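Local coordinates for putative mannose-1-phosphate guanylyl transferase (PDB 2CU2), which probably transfers a guanylyl group from GTP to mannose 1-phosphate, making GDP-mannose, at residues 95-107 against 185-197. Residues are numbered along the deposited sequence; the frame is centred on the assembly and turned at random.
Sequences ALKEGAERLLVLP and WNGGVFAFAPATM
Leu-103 and Phe-192 form one hydrogen-bonded pair and Val-105 and Phe-190 the next, joining strands 102-107 and 189-192 antiparallel in the central mixed sheet of the GT-A-like nucleotidyltransferase domain. Strand 3-8 runs parallel along the other edge of 102-107.

The tight part is this buried strand pair, on both its faces, together with Pro-194 beyond its end. On the face that carries Leu-103, Val-105 and the two phenylalanines, chi1 of Phe-192 is 48°: CG sits between its backbone N and carbonyl carbon, which folds the ring back over the neighbouring strand, where Leu-103 O lies over its centre. Met-197 CE lies over the opposite face, toward the rim, while Leu-103 CD2 meets Phe-192 CE1, and Val-105 CG2 meets Phe-192 CZ, both at 3.9 Å. Cutting this ring back to an alanine is likely to leave a gap beside Leu-103 and Val-105, and Met-197 CE without the ring face it rests on. On the other face of the sheet Leu-104 CD1 presses on Ala-191 CB at 3.5 Å, closer than usual for two carbons, and helix 115-128 covers both residues. Past the strand end, Pro-194 opens helix 194-204 and wedges against the end of helix 83-98: its CG lies 3.6 Å from Ala-95 CB, and its CB is equally close to Leu-96 CD2.

Toward solvent the contact thins. Glu-101 points away and gives OE1 to the backbone N of Lys-2. Arg-102 bends at chi2, bringing NH1 within 2.9 Å of Glu-101 O, a bond that arrives from above the carbonyl plane; its NE bonds Leu-126 O, and across the contact Arg-102 NH1 comes obliquely to 4.0 Å from Ala-193 CB.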
ATOM      1  N   ALA A  95      11.936  26.499  35.851  1.00 35.69           N
ATOM      2  CA  ALA A  95      12.534  25.847  37.012  1.00 37.52           C
ATOM      3  C   ALA A  95      13.051  26.866  38.030  1.00 38.89           C
ATOM      4  O   ALA A  95      12.887  26.731  39.237  1.00 37.32           O
ATOM      5  CB  ALA A  95      13.690  24.972  36.524  1.00 34.29           C
ATOM      6  N   LEU A  96      13.730  27.900  37.503  1.00 38.27           N
ATOM      7  CA  LEU A  96      14.321  28.900  38.382  1.00 41.42           C
ATOM      8  C   LEU A  96      13.281  29.567  39.284  1.00 43.44           C
ATOM      9  O   LEU A  96      13.385  29.573  40.504  1.00 45.08           O
ATOM     10  CB  LEU A  96      15.014  29.952  37.514  1.00 38.76           C
ATOM     11  CG  LEU A  96      16.399  29.500  37.045  1.00 39.69           C
ATOM     12  CD1 LEU A  96      17.033  30.485  36.060  1.00 39.09           C
ATOM     13  CD2 LEU A  96      17.393  29.343  38.196  1.00 39.55           C
ATOM     14  N   LYS A  97      12.265  30.180  38.645  1.00 45.54           N
ATOM     15  CA  LYS A  97      11.267  30.897  39.430  1.00 48.70           C
ATOM     16  C   LYS A  97      10.288  29.950  40.129  1.00 48.55           C
ATOM     17  O   LYS A  97       9.456  30.349  40.932  1.00 49.09           O
ATOM     18  CB  LYS A  97      10.522  31.874  38.519  1.00 50.38           C
ATOM     19  CG  LYS A  97       9.758  31.173  37.397  1.00 52.54           C
ATOM     20  CD  LYS A  97       9.571  32.079  36.178  1.00 56.01           C
ATOM     21  CE  LYS A  97       8.121  32.113  35.686  1.00 58.26           C
ATOM     22  NZ  LYS A  97       8.097  32.352  34.244  1.00 58.48           N
ATOM     23  N   GLU A  98      10.382  28.658  39.765  1.00 49.47           N
ATOM     24  CA  GLU A  98       9.626  27.655  40.504  1.00 50.01           C
ATOM     25  C   GLU A  98      10.418  27.179  41.726  1.00 49.64           C
ATOM     26  O   GLU A  98       9.919  26.494  42.609  1.00 50.87           O
ATOM     27  CB  GLU A  98       9.339  26.475  39.573  1.00 52.58           C
ATOM     28  CG  GLU A  98       8.062  26.670  38.752  1.00 55.71           C
ATOM     29  CD  GLU A  98       6.935  27.101  39.665  1.00 58.40           C
ATOM     30  OE1 GLU A  98       6.879  26.629  40.792  1.00 60.33           O
ATOM     31  OE2 GLU A  98       6.110  27.903  39.231  1.00 59.72           O
ATOM     32  N   GLY A  99      11.716  27.543  41.727  1.00 48.42           N
ATOM     33  CA  GLY A  99      12.563  27.212  42.868  1.00 47.35           C
ATOM     34  C   GLY A  99      13.063  25.768  42.807  1.00 46.37           C
ATOM     35  O   GLY A  99      13.369  25.139  43.810  1.00 45.35           O
ATOM     36  N   ALA A 100      13.105  25.230  41.575  1.00 44.12           N
ATOM     37  CA  ALA A 100      13.523  23.842  41.410  1.00 44.07           C
ATOM     38  C   ALA A 100      15.015  23.660  41.692  1.00 44.07           C
ATOM     39  O   ALA A 100      15.847  24.486  41.342  1.00 44.38           O
ATOM     40  CB  ALA A 100      13.208  23.417  39.974  1.00 43.42           C
ATOM     41  N   GLU A 101      15.343  22.551  42.344  1.00 43.63           N
ATOM     42  CA  GLU A 101      16.731  22.231  42.672  1.00 44.43           C
ATOM     43  C   GLU A 101      17.351  21.392  41.562  1.00 42.27           C
ATOM     44  O   GLU A 101      18.572  21.304  41.439  1.00 40.66           O
ATOM     45  CB  GLU A 101      16.802  21.439  43.975  1.00 48.56           C
ATOM     46  CG  GLU A 101      16.411  22.217  45.213  1.00 53.85           C
ATOM     47  CD  GLU A 101      16.045  21.301  46.362  1.00 56.42           C
ATOM     48  OE1 GLU A 101      14.849  20.964  46.490  1.00 58.91           O
ATOM     49  OE2 GLU A 101      16.951  20.911  47.126  1.00 58.27           O
ATOM     50  N   ARG A 102      16.496  20.765  40.765  1.00 40.56           N
ATOM     51  CA  ARG A 102      16.956  19.922  39.675  1.00 39.16           C
ATOM     52  C   ARG A 102      16.020  20.011  38.483  1.00 36.98           C
ATOM     53  O   ARG A 102      14.798  20.119  38.640  1.00 35.42           O
ATOM     54  CB  ARG A 102      17.029  18.460  40.129  1.00 40.75           C
ATOM     55  CG  ARG A 102      18.121  18.144  41.128  1.00 42.21           C
ATOM     56  CD  ARG A 102      19.475  18.046  40.453  1.00 45.21           C
ATOM     57  NE  ARG A 102      20.503  17.571  41.377  1.00 48.21           N
ATOM     58  CZ  ARG A 102      21.081  18.323  42.310  1.00 49.00           C
ATOM     59  NH1 ARG A 102      20.736  19.597  42.442  1.00 48.28           N
ATOM     60  NH2 ARG A 102      21.997  17.795  43.115  1.00 49.59           N
ATOM     61  N   LEU A 103      16.600  19.975  37.291  1.00 34.53           N
ATOM     62  CA  LEU A 103      15.806  19.988  36.074  1.00 33.94           C
ATOM     63  C   LEU A 103      16.249  18.813  35.212  1.00 34.87           C
ATOM     64  O   LEU A 103      17.434  18.637  34.924  1.00 35.00           O
ATOM     65  CB  LEU A 103      15.973  21.298  35.293  1.00 31.06           C
ATOM     66  CG  LEU A 103      15.192  21.306  33.975  1.00 31.29           C
ATOM     67  CD1 LEU A 103      13.701  21.146  34.252  1.00 30.74           C
ATOM     68  CD2 LEU A 103      15.472  22.592  33.206  1.00 29.27           C
ATOM     69  N   LEU A 104      15.276  18.007  34.816  1.00 33.92           N
ATOM     70  CA  LEU A 104      15.528  16.847  33.985  1.00 34.61           C
ATOM     71  C   LEU A 104      15.029  17.222  32.584  1.00 33.68           C
ATOM     72  O   LEU A 104      13.926  17.747  32.435  1.00 35.17           O
ATOM     73  CB  LEU A 104      14.746  15.667  34.560  1.00 35.73           C
ATOM     74  CG  LEU A 104      15.259  14.241  34.411  1.00 37.10           C
ATOM     75  CD1 LEU A 104      16.757  14.169  34.668  1.00 37.17           C
ATOM     76  CD2 LEU A 104      14.491  13.371  35.400  1.00 38.54           C
ATOM     77  N   VAL A 105      15.851  16.992  31.569  1.00 31.41           N
ATOM     78  CA  VAL A 105      15.464  17.316  30.201  1.00 31.08           C
ATOM     79  C   VAL A 105      15.430  16.047  29.359  1.00 32.29           C
ATOM     80  O   VAL A 105      16.423  15.324  29.276  1.00 33.61           O
ATOM     81  CB  VAL A 105      16.455  18.314  29.559  1.00 29.33           C
ATOM     82  CG1 VAL A 105      16.174  18.445  28.073  1.00 28.40           C
ATOM     83  CG2 VAL A 105      16.341  19.668  30.236  1.00 28.14           C
ATOM     84  N   LEU A 106      14.291  15.771  28.732  1.00 32.93           N
ATOM     85  CA  LEU A 106      14.185  14.575  27.910  1.00 32.75           C
ATOM     86  C   LEU A 106      13.305  14.698  26.673  1.00 33.85           C
ATOM     87  O   LEU A 106      12.311  15.429  26.660  1.00 35.55           O
ATOM     88  CB  LEU A 106      13.684  13.402  28.751  1.00 34.11           C
ATOM     89  CG  LEU A 106      12.419  13.666  29.563  1.00 35.65           C
ATOM     90  CD1 LEU A 106      11.319  12.706  29.151  1.00 37.65           C
ATOM     91  CD2 LEU A 106      12.740  13.511  31.034  1.00 37.83           C
ATOM     92  N   PRO A 107      13.668  13.974  25.602  1.00 33.30           N
ATOM     93  CA  PRO A 107      12.895  13.898  24.369  1.00 33.23           C
ATOM     94  C   PRO A 107      11.674  12.994  24.533  1.00 33.33           C
ATOM     95  O   PRO A 107      11.652  12.064  25.327  1.00 33.85           O
ATOM     96  CB  PRO A 107      13.813  13.351  23.283  1.00 32.83           C
ATOM     97  CG  PRO A 107      14.889  12.534  23.985  1.00 32.50           C
ATOM     98  CD  PRO A 107      14.849  13.130  25.472  1.00 32.35           C
ATOM     99  N   TRP A 185      26.340   5.961  22.859  1.00 28.90           N
ATOM    100  CA  TRP A 185      25.348   6.826  22.218  1.00 27.43           C
ATOM    101  C   TRP A 185      24.846   7.897  23.190  1.00 28.07           C
ATOM    102  O   TRP A 185      24.605   7.650  24.367  1.00 26.83           O
ATOM    103  CB  TRP A 185      24.158   5.970  21.756  1.00 26.37           C
ATOM    104  CG  TRP A 185      24.452   5.181  20.531  1.00 27.39           C
ATOM    105  CD1 TRP A 185      25.356   5.496  19.487  1.00 28.19           C
ATOM    106  CD2 TRP A 185      23.754   3.973  20.114  1.00 25.49           C
ATOM    107  NE1 TRP A 185      25.309   4.592  18.467  1.00 27.96           N
ATOM    108  CE2 TRP A 185      24.272   3.596  18.850  1.00 26.71           C
ATOM    109  CE3 TRP A 185      22.743   3.195  20.698  1.00 26.88           C
ATOM    110  CZ2 TRP A 185      23.793   2.455  18.222  1.00 27.14           C
ATOM    111  CZ3 TRP A 185      22.258   2.053  20.073  1.00 29.22           C
ATOM    112  CH2 TRP A 185      22.789   1.687  18.824  1.00 27.60           C
ATOM    113  N   ASN A 186      24.715   9.136  22.666  1.00 26.49           N
ATOM    114  CA  ASN A 186      24.073  10.202  23.432  1.00 28.42           C
ATOM    115  C   ASN A 186      22.557   9.976  23.473  1.00 27.91           C
ATOM    116  O   ASN A 186      21.881   9.961  22.453  1.00 28.02           O
ATOM    117  CB  ASN A 186      24.376  11.525  22.715  1.00 29.45           C
ATOM    118  CG  ASN A 186      23.867  12.701  23.514  1.00 33.34           C
ATOM    119  OD1 ASN A 186      22.813  12.664  24.145  1.00 34.15           O
ATOM    120  ND2 ASN A 186      24.630  13.805  23.427  1.00 34.48           N
ATOM    121  N   GLY A 187      22.037   9.757  24.693  1.00 26.19           N
ATOM    122  CA  GLY A 187      20.635   9.372  24.817  1.00 27.51           C
ATOM    123  C   GLY A 187      19.674  10.572  24.757  1.00 28.23           C
ATOM    124  O   GLY A 187      18.458  10.428  24.758  1.00 28.24           O
ATOM    125  N   GLY A 188      20.244  11.795  24.754  1.00 27.79           N
ATOM    126  CA  GLY A 188      19.311  12.904  24.573  1.00 29.90           C
ATOM    127  C   GLY A 188      18.685  13.365  25.897  1.00 30.25           C
ATOM    128  O   GLY A 188      17.812  14.220  25.941  1.00 30.34           O
ATOM    129  N   VAL A 189      19.131  12.736  27.001  1.00 29.99           N
ATOM    130  CA  VAL A 189      18.594  13.113  28.307  1.00 30.85           C
ATOM    131  C   VAL A 189      19.650  13.796  29.180  1.00 32.09           C
ATOM    132  O   VAL A 189      20.823  13.449  29.181  1.00 33.06           O
ATOM    133  CB  VAL A 189      18.079  11.852  29.000  1.00 32.06           C
ATOM    134  CG1 VAL A 189      17.540  12.201  30.385  1.00 31.69           C
ATOM    135  CG2 VAL A 189      16.971  11.229  28.175  1.00 31.57           C
ATOM    136  N   PHE A 190      19.197  14.828  29.918  1.00 31.01           N
ATOM    137  CA  PHE A 190      20.141  15.594  30.727  1.00 31.91           C
ATOM    138  C   PHE A 190      19.567  15.936  32.107  1.00 32.40           C
ATOM    139  O   PHE A 190      18.364  16.050  32.296  1.00 34.35           O
ATOM    140  CB  PHE A 190      20.481  16.881  29.973  1.00 32.04           C
ATOM    141  CG  PHE A 190      21.010  16.548  28.609  1.00 33.39           C
ATOM    142  CD1 PHE A 190      20.162  16.613  27.510  1.00 33.32           C
ATOM    143  CD2 PHE A 190      22.339  16.194  28.447  1.00 33.43           C
ATOM    144  CE1 PHE A 190      20.651  16.325  26.244  1.00 36.31           C
ATOM    145  CE2 PHE A 190      22.823  15.910  27.173  1.00 34.61           C
ATOM    146  CZ  PHE A 190      21.983  15.975  26.068  1.00 33.99           C
ATOM    147  N   ALA A 191      20.491  16.060  33.078  1.00 33.05           N
ATOM    148  CA  ALA A 191      20.084  16.417  34.431  1.00 33.97           C
ATOM    149  C   ALA A 191      21.072  17.401  35.060  1.00 35.12           C
ATOM    150  O   ALA A 191      22.278  17.195  35.053  1.00 36.77           O
ATOM    151  CB  ALA A 191      20.024  15.137  35.266  1.00 32.72           C
ATOM    152  N   PHE A 192      20.513  18.519  35.555  1.00 33.90           N
ATOM    153  CA  PHE A 192      21.356  19.534  36.174  1.00 32.35           C
ATOM    154  C   PHE A 192      20.526  20.477  37.042  1.00 33.07           C
ATOM    155  O   PHE A 192      19.318  20.597  36.903  1.00 33.95           O
ATOM    156  CB  PHE A 192      22.029  20.334  35.058  1.00 31.79           C
ATOM    157  CG  PHE A 192      21.007  20.753  34.038  1.00 32.81           C
ATOM    158  CD1 PHE A 192      20.261  21.909  34.241  1.00 33.26           C
ATOM    159  CD2 PHE A 192      20.827  19.996  32.892  1.00 33.18           C
ATOM    160  CE1 PHE A 192      19.333  22.306  33.288  1.00 32.58           C
ATOM    161  CE2 PHE A 192      19.896  20.402  31.941  1.00 33.13           C
ATOM    162  CZ  PHE A 192      19.147  21.557  32.133  1.00 33.40           C
ATOM    163  N   ALA A 193      21.209  21.126  38.000  1.00 33.06           N
ATOM    164  CA  ALA A 193      20.555  22.232  38.682  1.00 34.12           C
ATOM    165  C   ALA A 193      20.397  23.406  37.719  1.00 32.49           C
ATOM    166  O   ALA A 193      21.270  23.708  36.913  1.00 33.42           O
ATOM    167  CB  ALA A 193      21.422  22.647  39.871  1.00 33.34           C
ATOM    168  N   PRO A 194      19.220  24.048  37.771  1.00 34.81           N
ATOM    169  CA  PRO A 194      18.927  25.159  36.883  1.00 34.18           C
ATOM    170  C   PRO A 194      20.080  26.171  36.804  1.00 34.69           C
ATOM    171  O   PRO A 194      20.416  26.692  35.747  1.00 35.16           O
ATOM    172  CB  PRO A 194      17.644  25.816  37.379  1.00 34.71           C
ATOM    173  CG  PRO A 194      16.893  24.775  38.205  1.00 34.51           C
ATOM    174  CD  PRO A 194      18.079  23.783  38.639  1.00 33.46           C
ATOM    175  N   ALA A 195      20.683  26.466  37.975  1.00 35.42           N
ATOM    176  CA  ALA A 195      21.768  27.445  37.987  1.00 35.87           C
ATOM    177  C   ALA A 195      22.968  27.014  37.129  1.00 37.12           C
ATOM    178  O   ALA A 195      23.603  27.812  36.456  1.00 36.13           O
ATOM    179  CB  ALA A 195      22.214  27.682  39.431  1.00 37.07           C
ATOM    180  N   THR A 196      23.310  25.710  37.200  1.00 37.05           N
ATOM    181  CA  THR A 196      24.473  25.265  36.427  1.00 37.67           C
ATOM    182  C   THR A 196      24.272  25.447  34.915  1.00 36.34           C
ATOM    183  O   THR A 196      25.207  25.674  34.159  1.00 36.37           O
ATOM    184  CB  THR A 196      24.845  23.820  36.778  1.00 40.04           C
ATOM    185  OG1 THR A 196      25.154  23.730  38.173  1.00 45.01           O
ATOM    186  CG2 THR A 196      26.050  23.338  35.965  1.00 41.31           C
ATOM    187  N   MET A 197      23.008  25.315  34.459  1.00 35.07           N
ATOM    188  CA  MET A 197      22.761  25.572  33.038  1.00 34.50           C
ATOM    189  C   MET A 197      22.797  27.071  32.733  1.00 34.09           C
ATOM    190  O   MET A 197      23.250  27.514  31.687  1.00 35.15           O
ATOM    191  CB  MET A 197      21.413  24.958  32.634  1.00 34.45           C
ATOM    192  CG  MET A 197      21.043  25.191  31.155  1.00 34.96           C
ATOM    193  SD  MET A 197      22.347  24.738  29.999  1.00 38.51           S
ATOM    194  CE  MET A 197      22.107  22.958  29.998  1.00 37.94           C
TER